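Local coordinates for protein group II chitinase (Ostrinia furnacalis, PDB 6JAV) that probably cleaves chitin internally as a family 18 endochitinase, and is here one catalytic domain of a much longer insect protein, at residues Leu46-Ala54 with Lys106-Phe114; Lys145-Ser156 with Asp178-Leu189. All coordinates share one frame; numbering follows the deposited sequence.

In the fold
Contacts 1 and 2 lie next to each other on the outer layer of the family 18 TIM barrel, their centres about 19 Å apart and in series along the chain. Contact 1 sets helix 101-118 against the turn and short strand that follow strand 38-46; contact 2 sets helix 143-159 against the end of helix 174-180, the following loop and helix 183-189. Helices 101-118 and 143-159 also touch each other: F107 CD2 lies 3.9 Å from L151 CD1, and V108 CG2 lies 3.9 Å from L155 CD2. Contact 2 is near the inhibitor pocket without lining it, the side chain of Y181 being about 12 Å from the bound piperidine-thienopyridine, whose pocket includes W16, W86, D199 and W204.

Contact 1 (Leu46-Ala54 with Lys106-Phe114); sequences LGNDGLMTA and KFVQHAVAF
With CG anti to the backbone N (chi1 -174°) and a bend at chi3, M52 curls its terminal CE against the 106-114 helix, 3.8 Å from A111 CB. The same methyl lies 3.9 Å from F114 CD1, while the sulfur stands obliquely to the F114 ring in a Met-aromatic contact. L51 is turned differently, with CG anti to its carbonyl carbon (chi1 -58°), and the branched end straddles K106 and H110. Its CB makes a CH-pi contact over one face of the H110 ring, 4.0 Å from the centroid, CD1 lies over a face too, and CD2 rests 3.7 Å from K106 CE.

F107 turns a ring edge to the carbonyl oxygen of G50, A111 CB from its own helix covers one face, and L46 CD1 approaches obliquely. At the turn, K106 NZ donates to D49 O at 3.1 Å, meeting the carbonyl nearly end-on. D49 OD1 in turn accepts from L51 N, forming an Asx turn that overlaps the end of the type I turn G47-G50. One water joins the backbones between these side chains: it accepts from M52 N, donates to F107 O and hydrogen-bonds H110 ND1 at 2.8 Å, which should restrain rotation of the imidazole.

On the side of the barrel wall, M52 and F114 reach L81 of strand 78-84, and F107 reaches L83. A helix packed on the barrel wall, with a beta hairpin made by strands 38-46 and 52-54 leaning on its flank, is consistent with the TIM-barrel architecture of family 18 chitinases.

Contact 2 (Lys145-Ser156 with Asp178-Leu189); sequences KQGFADLVHELS and DAGYDVPVLARL
V152 and L186 meet at about a right angle in the dense part of this interface, V152 CG2 standing 3.8 Å from L186 CD2. L186 places its other methyl, CD1, at the edge of the F148 ring, 4.0 Å from CE2, while V152 CG2 covers a face of that ring from within its own helix. Y181 CD1 approaches the same ring obliquely. One turn before V152, A149 CB packs against D182 CB and V185 CG1. L189, with CG anti to its carbonyl carbon (chi1 -66°), sets CB against V152 CG1, lays CD1 at the edge of the H153 ring, 3.6 Å from H153 CA, and brings CD2 to S156 OG, which a water ties to L189 O. The axes of segments 145-156 and 183-189 come within 9.7 Å, crossing at 17°, and L125 of strand 122-126 lies against both F148 and V152, continuing this apolar seam into the barrel wall.

Toward the surface, where Q146 and the imidazole of H153 are exposed, the packing gives way to water-mediated and weak polar links. A water bridges Q146 OE1 and D182 OD2, and Q146 NE2 is linked only weakly to the D150 carboxylate.

K145 extends past the 178-182 backbone, bent at chi3, and its NZ donates to D178 O at 2.7 Å, nearly straight onto the carbonyl. The D178 carboxylate is engaged by K174, K237 and Y233. A water accepts from D182 N and donates to both K145 O and G180 O, satisfying backbone groups where the helix breaks. Within this contact the ammonium is met by a backbone carbonyl near the end of helix 174-180, whose dipole would probably favour the positive charge, while the D178 carboxylate lies farther off (OD1 6.9 Å from K145 NZ).

Contact 1 (Leu46-Ala54 with Lys106-Phe114)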
loop_
_atom_site.group_PDB
_atom_site.type_symbol
_atom_site.label_atom_id
_atom_site.label_comp_id
_atom_site.label_asym_id
_atom_site.label_seq_id
_atom_site.Cartn_x
_atom_site.Cartn_y
_atom_site.Cartn_z
ATOM N N LEU A 46 10.112 -13.325 -6.563
ATOM C CA LEU A 46 10.147 -14.356 -7.598
ATOM C C LEU A 46 11.595 -14.756 -7.852
ATOM O O LEU A 46 12.399 -13.935 -8.291
ATOM C CB LEU A 46 9.497 -13.841 -8.887
ATOM C CG LEU A 46 9.244 -14.930 -9.940
ATOM C CD1 LEU A 46 8.260 -15.984 -9.421
ATOM C CD2 LEU A 46 8.745 -14.277 -11.246
ATOM N N GLY A 47 11.922 -16.012 -7.570
ATOM C CA GLY A 47 13.277 -16.488 -7.776
ATOM C C GLY A 47 13.612 -16.669 -9.244
ATOM O O GLY A 47 12.752 -16.632 -10.133
ATOM N N ASN A 48 14.907 -16.889 -9.498
ATOM C CA ASN A 48 15.390 -17.072 -10.867
ATOM C C ASN A 48 14.889 -18.362 -11.501
ATOM O O ASN A 48 14.915 -18.481 -12.732
ATOM C CB ASN A 48 16.922 -17.057 -10.901
ATOM C CG ASN A 48 17.486 -15.677 -10.659
ATOM O OD1 ASN A 48 18.127 -15.426 -9.640
ATOM N ND2 ASN A 48 17.233 -14.763 -11.590
ATOM N N ASP A 49 14.438 -19.314 -10.700
ATOM C CA ASP A 49 13.824 -20.542 -11.172
ATOM C C ASP A 49 12.317 -20.403 -11.390
ATOM O O ASP A 49 11.647 -21.411 -11.648
ATOM C CB ASP A 49 14.101 -21.669 -10.182
ATOM C CG ASP A 49 13.631 -21.344 -8.767
ATOM O OD1 ASP A 49 13.058 -20.245 -8.526
ATOM O OD2 ASP A 49 13.836 -22.201 -7.883
ATOM N N GLY A 50 11.775 -19.186 -11.303
ATOM C CA GLY A 50 10.349 -18.973 -11.507
ATOM C C GLY A 50 9.455 -19.387 -10.362
ATOM O O GLY A 50 8.255 -19.589 -10.578
ATOM N N LEU A 51 9.997 -19.518 -9.143
ATOM C CA LEU A 51 9.239 -19.958 -7.985
ATOM C C LEU A 51 9.333 -18.899 -6.891
ATOM O O LEU A 51 10.363 -18.231 -6.751
ATOM C CB LEU A 51 9.808 -21.253 -7.400
ATOM C CG LEU A 51 9.873 -22.435 -8.371
ATOM C CD1 LEU A 51 10.465 -23.646 -7.681
ATOM C CD2 LEU A 51 8.467 -22.709 -8.916
ATOM N N MET A 52 8.245 -18.729 -6.148
ATOM C CA MET A 52 8.250 -17.823 -5.004
ATOM C C MET A 52 9.307 -18.257 -3.994
ATOM O O MET A 52 9.487 -19.451 -3.734
ATOM C CB MET A 52 6.863 -17.805 -4.359
ATOM C CG MET A 52 6.740 -16.769 -3.245
ATOM S SD MET A 52 5.042 -16.449 -2.745
ATOM C CE MET A 52 4.555 -18.142 -2.505
ATOM N N THR A 53 10.019 -17.280 -3.430
ATOM C CA THR A 53 11.075 -17.568 -2.469
ATOM C C THR A 53 11.175 -16.430 -1.460
ATOM O O THR A 53 10.749 -15.303 -1.717
ATOM C CB THR A 53 12.416 -17.834 -3.163
ATOM O OG1 THR A 53 13.358 -18.345 -2.211
ATOM C CG2 THR A 53 12.958 -16.589 -3.757
ATOM N N ALA A 54 11.733 -16.734 -0.297
ATOM C CA ALA A 54 11.899 -15.693 0.713
ATOM C C ALA A 54 12.903 -14.643 0.259
ATOM O O ALA A 54 13.944 -14.958 -0.339
ATOM C CB ALA A 54 12.385 -16.298 2.032
ATOM N N LYS A 106 3.828 -24.618 -12.949
ATOM C CA LYS A 106 4.816 -24.982 -11.941
ATOM C C LYS A 106 4.766 -24.022 -10.752
ATOM O O LYS A 106 4.776 -24.444 -9.585
ATOM C CB LYS A 106 6.194 -24.963 -12.589
ATOM C CG LYS A 106 7.313 -25.404 -11.631
ATOM C CD LYS A 106 8.665 -25.484 -12.348
ATOM C CE LYS A 106 9.486 -24.212 -12.125
ATOM N NZ LYS A 106 10.927 -24.287 -12.555
ATOM N N PHE A 107 4.700 -22.720 -11.041
ATOM C CA PHE A 107 4.680 -21.712 -9.989
ATOM C C PHE A 107 3.523 -21.933 -9.028
ATOM O O PHE A 107 3.685 -21.825 -7.803
ATOM C CB PHE A 107 4.583 -20.325 -10.630
ATOM C CG PHE A 107 4.290 -19.236 -9.638
ATOM C CD1 PHE A 107 5.320 -18.577 -8.979
ATOM C CD2 PHE A 107 2.974 -18.870 -9.356
ATOM C CE1 PHE A 107 5.031 -17.563 -8.040
ATOM C CE2 PHE A 107 2.688 -17.879 -8.411
ATOM C CZ PHE A 107 3.725 -17.228 -7.769
ATOM N N VAL A 108 2.334 -22.230 -9.559
ATOM C CA VAL A 108 1.138 -22.267 -8.723
ATOM C C VAL A 108 1.225 -23.380 -7.684
ATOM O O VAL A 108 0.908 -23.176 -6.506
ATOM C CB VAL A 108 -0.115 -22.378 -9.613
ATOM C CG1 VAL A 108 -1.319 -22.818 -8.799
ATOM C CG2 VAL A 108 -0.381 -21.044 -10.347
ATOM N N GLN A 109 1.633 -24.586 -8.100
ATOM C CA GLN A 109 1.640 -25.679 -7.135
ATOM C C GLN A 109 2.696 -25.451 -6.065
ATOM O O GLN A 109 2.471 -25.751 -4.882
ATOM C CB GLN A 109 1.894 -27.016 -7.836
ATOM C CG GLN A 109 0.832 -27.398 -8.878
ATOM C CD GLN A 109 -0.571 -27.483 -8.309
ATOM O OE1 GLN A 109 -0.773 -27.884 -7.156
ATOM N NE2 GLN A 109 -1.548 -27.105 -9.117
ATOM N N HIS A 110 3.850 -24.911 -6.459
ATOM C CA HIS A 110 4.884 -24.635 -5.469
ATOM C C HIS A 110 4.448 -23.517 -4.522
ATOM O O HIS A 110 4.731 -23.575 -3.319
ATOM C CB HIS A 110 6.183 -24.282 -6.171
ATOM C CG HIS A 110 7.237 -23.792 -5.231
ATOM N ND1 HIS A 110 7.272 -22.492 -4.766
ATOM C CD2 HIS A 110 8.276 -24.435 -4.641
ATOM C CE1 HIS A 110 8.301 -22.351 -3.948
ATOM N NE2 HIS A 110 8.917 -23.518 -3.846
ATOM N N ALA A 111 3.774 -22.487 -5.049
ATOM C CA ALA A 111 3.367 -21.359 -4.207
ATOM C C ALA A 111 2.409 -21.807 -3.116
ATOM O O ALA A 111 2.546 -21.397 -1.957
ATOM C CB ALA A 111 2.741 -20.252 -5.066
ATOM N N VAL A 112 1.438 -22.653 -3.453
ATOM C CA VAL A 112 0.495 -23.114 -2.441
ATOM C C VAL A 112 1.202 -23.951 -1.381
ATOM O O VAL A 112 0.946 -23.792 -0.175
ATOM C CB VAL A 112 -0.697 -23.820 -3.102
ATOM C CG1 VAL A 112 -1.709 -24.213 -2.040
ATOM C CG2 VAL A 112 -1.329 -22.869 -4.112
ATOM N N ALA A 113 2.148 -24.800 -1.799
ATOM C CA ALA A 113 2.926 -25.577 -0.826
ATOM C C ALA A 113 3.728 -24.663 0.096
ATOM O O ALA A 113 3.840 -24.924 1.300
ATOM C CB ALA A 113 3.855 -26.544 -1.561
ATOM N N PHE A 114 4.270 -23.578 -0.457
ATOM C CA PHE A 114 5.028 -22.603 0.327
ATOM C C PHE A 114 4.141 -21.974 1.397
ATOM O O PHE A 114 4.515 -21.920 2.577
ATOM C CB PHE A 114 5.562 -21.546 -0.647
ATOM C CG PHE A 114 6.620 -20.623 -0.085
ATOM C CD1 PHE A 114 6.271 -19.528 0.691
ATOM C CD2 PHE A 114 7.961 -20.815 -0.390
ATOM C CE1 PHE A 114 7.255 -18.646 1.175
ATOM C CE2 PHE A 114 8.938 -19.948 0.101
ATOM C CZ PHE A 114 8.579 -18.853 0.876
HETATM O O HOH W 1 6.166 -20.591 -6.530
#

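Contact 2 (Lys145-Ser156 with Asp178-Leu189)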
loop_
_atom_site.group_PDB
_atom_site.type_symbol
_atom_site.label_atom_id
_atom_site.label_comp_id
_atom_site.label_asym_id
_atom_site.label_seq_id
_atom_site.Cartn_x
_atom_site.Cartn_y
_atom_site.Cartn_z
ATOM N N LYS A 145 -1.678 -8.560 -19.532
ATOM C CA LYS A 145 -3.026 -8.499 -18.965
ATOM C C LYS A 145 -3.667 -9.878 -18.925
ATOM O O LYS A 145 -4.123 -10.341 -17.868
ATOM C CB LYS A 145 -3.891 -7.510 -19.761
ATOM C CG LYS A 145 -5.275 -7.413 -19.172
ATOM C CD LYS A 145 -6.225 -6.559 -19.988
ATOM C CE LYS A 145 -5.815 -5.148 -19.963
ATOM N NZ LYS A 145 -6.776 -4.328 -20.776
ATOM N N GLN A 146 -3.709 -10.567 -20.071
ATOM C CA GLN A 146 -4.308 -11.890 -20.089
ATOM C C GLN A 146 -3.485 -12.858 -19.251
ATOM O O GLN A 146 -4.035 -13.717 -18.566
ATOM C CB GLN A 146 -4.435 -12.383 -21.539
ATOM C CG GLN A 146 -5.146 -13.707 -21.671
ATOM C CD GLN A 146 -6.595 -13.648 -21.180
ATOM O OE1 GLN A 146 -7.413 -12.886 -21.701
ATOM N NE2 GLN A 146 -6.912 -14.451 -20.174
ATOM N N GLY A 147 -2.159 -12.723 -19.286
ATOM C CA GLY A 147 -1.336 -13.641 -18.526
ATOM C C GLY A 147 -1.567 -13.508 -17.034
ATOM O O GLY A 147 -1.657 -14.512 -16.323
ATOM N N PHE A 148 -1.641 -12.263 -16.539
ATOM C CA PHE A 148 -1.934 -12.059 -15.119
ATOM C C PHE A 148 -3.322 -12.585 -14.751
ATOM O O PHE A 148 -3.509 -13.198 -13.688
ATOM C CB PHE A 148 -1.806 -10.571 -14.799
ATOM C CG PHE A 148 -1.938 -10.236 -13.334
ATOM C CD1 PHE A 148 -0.967 -10.655 -12.424
ATOM C CD2 PHE A 148 -3.033 -9.507 -12.882
ATOM C CE1 PHE A 148 -1.089 -10.307 -11.059
ATOM C CE2 PHE A 148 -3.171 -9.163 -11.540
ATOM C CZ PHE A 148 -2.190 -9.564 -10.627
ATOM N N ALA A 149 -4.317 -12.350 -15.617
ATOM C CA ALA A 149 -5.656 -12.869 -15.346
ATOM C C ALA A 149 -5.655 -14.388 -15.269
ATOM O O ALA A 149 -6.327 -14.969 -14.408
ATOM C CB ALA A 149 -6.614 -12.385 -16.444
ATOM N N ASP A 150 -4.878 -15.046 -16.137
ATOM C CA ASP A 150 -4.802 -16.503 -16.088
ATOM C C ASP A 150 -4.038 -16.975 -14.858
ATOM O O ASP A 150 -4.411 -17.990 -14.251
ATOM C CB ASP A 150 -4.171 -17.066 -17.364
ATOM C CG ASP A 150 -5.115 -16.970 -18.566
ATOM O OD1 ASP A 150 -6.351 -16.886 -18.369
ATOM O OD2 ASP A 150 -4.613 -16.972 -19.710
ATOM N N LEU A 151 -2.977 -16.246 -14.467
ATOM C CA LEU A 151 -2.293 -16.568 -13.209
ATOM C C LEU A 151 -3.261 -16.485 -12.024
ATOM O O LEU A 151 -3.300 -17.377 -11.161
ATOM C CB LEU A 151 -1.095 -15.638 -12.990
ATOM C CG LEU A 151 -0.306 -15.966 -11.695
ATOM C CD1 LEU A 151 0.527 -17.220 -11.889
ATOM C CD2 LEU A 151 0.569 -14.798 -11.294
ATOM N N VAL A 152 -4.065 -15.424 -11.979
ATOM C CA VAL A 152 -5.052 -15.278 -10.912
ATOM C C VAL A 152 -6.053 -16.428 -10.928
ATOM O O VAL A 152 -6.376 -16.993 -9.873
ATOM C CB VAL A 152 -5.730 -13.906 -11.012
ATOM C CG1 VAL A 152 -6.925 -13.822 -10.072
ATOM C CG2 VAL A 152 -4.738 -12.830 -10.586
ATOM N N HIS A 153 -6.530 -16.818 -12.123
ATOM C CA HIS A 153 -7.444 -17.947 -12.184
ATOM C C HIS A 153 -6.779 -19.226 -11.674
ATOM O O HIS A 153 -7.368 -19.975 -10.882
ATOM C CB HIS A 153 -7.947 -18.171 -13.600
ATOM C CG HIS A 153 -8.626 -19.495 -13.698
ATOM N ND1 HIS A 153 -8.093 -20.557 -14.395
ATOM C CD2 HIS A 153 -9.706 -19.979 -13.035
ATOM C CE1 HIS A 153 -8.859 -21.623 -14.210
ATOM N NE2 HIS A 153 -9.852 -21.291 -13.402
ATOM N N GLU A 154 -5.545 -19.482 -12.115
ATOM C CA GLU A 154 -4.893 -20.742 -11.763
ATOM C C GLU A 154 -4.566 -20.799 -10.279
ATOM O O GLU A 154 -4.674 -21.865 -9.649
ATOM C CB GLU A 154 -3.661 -20.938 -12.645
ATOM C CG GLU A 154 -4.102 -21.156 -14.110
ATOM C CD GLU A 154 -3.123 -20.707 -15.168
ATOM O OE1 GLU A 154 -1.920 -20.547 -14.861
ATOM O OE2 GLU A 154 -3.572 -20.526 -16.330
ATOM N N LEU A 155 -4.195 -19.655 -9.694
ATOM C CA LEU A 155 -4.012 -19.614 -8.241
ATOM C C LEU A 155 -5.333 -19.821 -7.514
ATOM O O LEU A 155 -5.400 -20.573 -6.535
ATOM C CB LEU A 155 -3.405 -18.270 -7.834
ATOM C CG LEU A 155 -1.918 -18.107 -8.134
ATOM C CD1 LEU A 155 -1.504 -16.636 -8.034
ATOM C CD2 LEU A 155 -1.072 -18.969 -7.177
ATOM N N SER A 156 -6.381 -19.107 -7.941
ATOM C CA SER A 156 -7.695 -19.260 -7.316
ATOM C C SER A 156 -8.142 -20.719 -7.331
ATOM O O SER A 156 -8.672 -21.235 -6.334
ATOM C CB SER A 156 -8.696 -18.395 -8.054
ATOM O OG SER A 156 -9.965 -18.513 -7.410
ATOM N N ASP A 178 -6.153 0.446 -17.133
ATOM C CA ASP A 178 -6.634 0.086 -18.463
ATOM C C ASP A 178 -5.695 -0.908 -19.138
ATOM O O ASP A 178 -6.151 -1.825 -19.839
ATOM C CB ASP A 178 -6.731 1.347 -19.319
ATOM C CG ASP A 178 -7.935 2.226 -18.980
ATOM O OD1 ASP A 178 -8.870 1.767 -18.268
ATOM O OD2 ASP A 178 -7.947 3.389 -19.493
ATOM N N ALA A 179 -4.383 -0.745 -18.950
ATOM C CA ALA A 179 -3.410 -1.559 -19.668
ATOM C C ALA A 179 -3.167 -2.913 -19.025
ATOM O O ALA A 179 -2.904 -3.884 -19.743
ATOM C CB ALA A 179 -2.064 -0.843 -19.759
ATOM N N GLY A 180 -3.248 -3.016 -17.700
ATOM C CA GLY A 180 -2.721 -4.191 -17.037
ATOM C C GLY A 180 -3.746 -5.142 -16.472
ATOM O O GLY A 180 -3.398 -6.286 -16.187
ATOM N N TYR A 181 -4.997 -4.702 -16.264
ATOM C CA TYR A 181 -5.932 -5.485 -15.476
ATOM C C TYR A 181 -7.168 -5.876 -16.270
ATOM O O TYR A 181 -7.874 -5.003 -16.784
ATOM C CB TYR A 181 -6.374 -4.713 -14.234
ATOM C CG TYR A 181 -5.236 -4.360 -13.300
ATOM C CD1 TYR A 181 -4.427 -5.335 -12.721
ATOM C CD2 TYR A 181 -5.027 -3.051 -12.943
ATOM C CE1 TYR A 181 -3.384 -4.979 -11.843
ATOM C CE2 TYR A 181 -4.006 -2.690 -12.091
ATOM C CZ TYR A 181 -3.189 -3.658 -11.546
ATOM O OH TYR A 181 -2.190 -3.228 -10.685
ATOM N N ASP A 182 -7.471 -7.171 -16.277
ATOM C CA ASP A 182 -8.773 -7.663 -16.739
ATOM C C ASP A 182 -9.662 -7.578 -15.506
ATOM O O ASP A 182 -9.736 -8.513 -14.703
ATOM C CB ASP A 182 -8.646 -9.090 -17.260
ATOM C CG ASP A 182 -9.933 -9.611 -17.879
ATOM O OD1 ASP A 182 -11.035 -9.142 -17.501
ATOM O OD2 ASP A 182 -9.833 -10.519 -18.735
ATOM N N VAL A 183 -10.308 -6.423 -15.339
ATOM C CA VAL A 183 -10.977 -6.122 -14.069
ATOM C C VAL A 183 -12.085 -7.110 -13.745
ATOM O O VAL A 183 -12.167 -7.555 -12.589
ATOM C CB VAL A 183 -11.403 -4.635 -14.019
ATOM C CG1 VAL A 183 -12.196 -4.351 -12.736
ATOM C CG2 VAL A 183 -10.182 -3.726 -14.060
ATOM N N PRO A 184 -12.975 -7.485 -14.673
ATOM C CA PRO A 184 -14.008 -8.474 -14.286
ATOM C C PRO A 184 -13.445 -9.790 -13.780
ATOM O O PRO A 184 -13.989 -10.367 -12.825
ATOM C CB PRO A 184 -14.851 -8.636 -15.570
ATOM C CG PRO A 184 -14.697 -7.306 -16.242
ATOM C CD PRO A 184 -13.226 -6.929 -16.011
ATOM N N VAL A 185 -12.353 -10.289 -14.368
ATOM C CA VAL A 185 -11.798 -11.555 -13.908
ATOM C C VAL A 185 -11.240 -11.405 -12.507
ATOM O O VAL A 185 -11.507 -12.223 -11.606
ATOM C CB VAL A 185 -10.710 -12.037 -14.880
ATOM C CG1 VAL A 185 -9.948 -13.208 -14.254
ATOM C CG2 VAL A 185 -11.338 -12.432 -16.202
ATOM N N LEU A 186 -10.460 -10.341 -12.296
ATOM C CA LEU A 186 -9.883 -10.109 -10.982
ATOM C C LEU A 186 -10.973 -9.902 -9.945
ATOM O O LEU A 186 -10.906 -10.445 -8.837
ATOM C CB LEU A 186 -8.979 -8.881 -11.011
ATOM C CG LEU A 186 -7.824 -8.916 -12.010
ATOM C CD1 LEU A 186 -6.914 -7.741 -11.731
ATOM C CD2 LEU A 186 -7.077 -10.215 -11.929
ATOM N N ALA A 187 -12.002 -9.125 -10.292
ATOM C CA ALA A 187 -13.057 -8.829 -9.325
ATOM C C ALA A 187 -13.848 -10.067 -8.939
ATOM O O ALA A 187 -14.325 -10.176 -7.798
ATOM C CB ALA A 187 -14.021 -7.824 -9.944
ATOM N N ARG A 188 -14.011 -10.995 -9.874
ATOM C CA ARG A 188 -14.763 -12.206 -9.580
ATOM C C ARG A 188 -13.965 -13.170 -8.699
ATOM O O ARG A 188 -14.535 -13.830 -7.815
ATOM C CB ARG A 188 -15.178 -12.870 -10.896
ATOM C CG ARG A 188 -15.869 -14.195 -10.693
ATOM C CD ARG A 188 -16.536 -14.669 -11.989
ATOM N NE ARG A 188 -15.666 -14.550 -13.144
ATOM C CZ ARG A 188 -14.735 -15.435 -13.477
ATOM N NH1 ARG A 188 -14.554 -16.511 -12.734
ATOM N NH2 ARG A 188 -13.992 -15.242 -14.555
ATOM N N LEU A 189 -12.648 -13.283 -8.925
ATOM C CA LEU A 189 -11.851 -14.333 -8.289
ATOM C C LEU A 189 -11.148 -13.900 -7.010
ATOM O O LEU A 189 -10.956 -14.732 -6.117
ATOM C CB LEU A 189 -10.794 -14.856 -9.275
ATOM C CG LEU A 189 -11.434 -15.583 -10.467
ATOM C CD1 LEU A 189 -10.388 -15.934 -11.493
ATOM C CD2 LEU A 189 -12.168 -16.841 -9.981
HETATM O O HOH W 2 -4.932 -8.629 -15.733
HETATM O O HOH W 3 -7.614 -10.372 -20.552
HETATM O O HOH W 4 -9.713 -17.044 -5.234
#